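Local coordinates for ribosomal-protein-serine acetyltransferase, putative (Vibrio cholerae O1 biovar eltor, PDB 2FCK) that is a GNAT-family acetyltransferase that probably acetylates N-terminal serine or alanine, perhaps of ribosomal proteins, at residues 148-152 and 153-157. Numbering follows the deposited sequence.
Sequences ALALR and CGANR. With NO3 (nitrate ion), chain D; NO3 (nitrate ion), chain F.
Ala150 and Ala155 meet methyl to methyl, CB to CB 4.1 Å, where helix 144-152 stops and the chain turns into strand 156-164. The turn is a Schellman motif: Ala155 N reaches back to Ala150 O at 3.0 Å, and Gly154 N bonds Leu151 O, coming from well above that carbonyl's plane. Gly154, with phi 93°, is the C-prime residue that reverses the chain. Just before it, Cys153 N still makes the last helical bond, to Leu149 O, and only a weak second one to Ala150 O. Packing is tight under the capping bond, where Ala155 CB lies 3.2 Å from Ala150 O. The Cys153 side chain packs on Leu119 and Ile123 of helix 114-129, while Leu149 and Ala150 rest on Tyr103 of strand 98-105.

Leu151 marks a looser, wetter place: its CD2 lies 3.5 Å from Ala155 O, and a water 2.7 Å from Leu151 O and 3.1 Å from Ala155 O bridges the two carbonyls. Separately, Arg152 bends at chi2 and chi3, folding its guanidinium back along the helix, one face toward Ala148 O; NE holds a nitrate through O2 at 2.6 Å, beside Leu149 CD1. Arg157 NH1 bonds another nitrate at O1 (3.1 Å) and, weakly, O3. Both ions probably come from the crystallisation liquor and imply no physiological site. Leu149 O, Ala150 O and Leu151 O all receive backbone N-H groups, so the helix end is capped chiefly by its own chain.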
loop_
_atom_site.group_PDB
_atom_site.type_symbol
_atom_site.label_atom_id
_atom_site.label_comp_id
_atom_site.label_asym_id
_atom_site.label_seq_id
_atom_site.Cartn_x
_atom_site.Cartn_y
_atom_site.Cartn_z
ATOM N N ALA A 148 9.271 -14.144 14.061
ATOM C CA ALA A 148 10.575 -14.168 14.747
ATOM C C ALA A 148 11.653 -13.629 13.767
ATOM O O ALA A 148 12.526 -12.870 14.171
ATOM C CB ALA A 148 10.922 -15.607 15.235
ATOM N N LEU A 149 11.544 -13.993 12.481
ATOM C CA LEU A 149 12.513 -13.537 11.462
ATOM C C LEU A 149 12.366 -12.005 11.258
ATOM O O LEU A 149 13.362 -11.281 11.252
ATOM C CB LEU A 149 12.312 -14.291 10.142
ATOM C CG LEU A 149 13.271 -13.852 9.021
ATOM C CD1 LEU A 149 14.692 -13.864 9.527
ATOM C CD2 LEU A 149 13.071 -14.753 7.783
ATOM N N ALA A 150 11.127 -11.521 11.203
ATOM C CA ALA A 150 10.904 -10.087 11.045
ATOM C C ALA A 150 11.612 -9.354 12.203
ATOM O O ALA A 150 12.358 -8.367 11.989
ATOM C CB ALA A 150 9.393 -9.743 11.034
ATOM N N LEU A 151 11.388 -9.833 13.432
ATOM C CA LEU A 151 12.013 -9.207 14.582
ATOM C C LEU A 151 13.540 -9.305 14.545
ATOM O O LEU A 151 14.229 -8.346 14.900
ATOM C CB LEU A 151 11.474 -9.832 15.864
ATOM C CG LEU A 151 9.985 -9.586 16.051
ATOM C CD1 LEU A 151 9.462 -10.388 17.273
ATOM C CD2 LEU A 151 9.670 -8.074 16.238
ATOM N N ARG A 152 14.050 -10.446 14.083
ATOM C CA ARG A 152 15.493 -10.672 13.992
ATOM C C ARG A 152 16.139 -9.652 13.037
ATOM O O ARG A 152 17.315 -9.278 13.235
ATOM C CB ARG A 152 15.734 -12.114 13.546
ATOM C CG ARG A 152 17.064 -12.724 13.884
ATOM C CD ARG A 152 16.885 -14.210 14.367
ATOM N NE ARG A 152 16.220 -15.027 13.354
ATOM C CZ ARG A 152 15.129 -15.776 13.540
ATOM N NH1 ARG A 152 14.647 -16.448 12.520
ATOM N NH2 ARG A 152 14.553 -15.907 14.740
ATOM N N CYS A 153 15.395 -9.240 12.004
ATOM C CA CYS A 153 15.881 -8.224 11.039
ATOM C C CYS A 153 15.626 -6.772 11.472
ATOM O O CYS A 153 15.926 -5.850 10.721
ATOM C CB CYS A 153 15.322 -8.463 9.633
ATOM S SG CYS A 153 15.800 -10.051 8.977
ATOM N N GLY A 154 15.132 -6.591 12.702
ATOM C CA GLY A 154 14.993 -5.262 13.316
ATOM C C GLY A 154 13.633 -4.630 13.110
ATOM O O GLY A 154 13.454 -3.412 13.307
ATOM N N ALA A 155 12.656 -5.443 12.728
ATOM C CA ALA A 155 11.315 -4.885 12.498
ATOM C C ALA A 155 10.645 -4.630 13.817
ATOM O O ALA A 155 11.018 -5.217 14.845
ATOM C CB ALA A 155 10.447 -5.786 11.587
ATOM N N ASN A 156 9.691 -3.703 13.792
ATOM C CA ASN A 156 8.924 -3.408 14.988
ATOM C C ASN A 156 7.488 -3.845 14.795
ATOM O O ASN A 156 6.857 -3.494 13.805
ATOM C CB ASN A 156 8.979 -1.912 15.279
ATOM C CG ASN A 156 10.384 -1.466 15.686
ATOM O OD1 ASN A 156 11.041 -2.084 16.533
ATOM N ND2 ASN A 156 10.861 -0.402 15.052
ATOM N N ARG A 157 6.961 -4.598 15.744
ATOM C CA ARG A 157 5.568 -5.011 15.608
ATOM C C ARG A 157 4.644 -3.845 15.844
ATOM O O ARG A 157 4.834 -3.058 16.796
ATOM C CB ARG A 157 5.281 -6.145 16.601
ATOM C CG ARG A 157 3.836 -6.587 16.620
ATOM C CD ARG A 157 3.526 -7.257 17.934
ATOM N NE ARG A 157 3.003 -8.598 17.671
ATOM C CZ ARG A 157 1.705 -8.854 17.521
ATOM N NH1 ARG A 157 1.287 -10.087 17.262
ATOM N NH2 ARG A 157 0.834 -7.873 17.629
HETATM N N NO3 D . 17.188 -16.635 10.007
HETATM O O1 NO3 D . 16.086 -17.311 9.534
HETATM O O2 NO3 D . 17.257 -16.028 11.234
HETATM O O3 NO3 D . 18.287 -16.506 9.224
HETATM N N NO3 F . -1.648 -11.803 17.485
HETATM O O1 NO3 F . -1.705 -10.448 17.876
HETATM O O2 NO3 F . -2.755 -12.660 17.647
HETATM O O3 NO3 F . -0.479 -12.326 16.922
HETATM O O HOH W 1 13.239 -6.447 16.549
#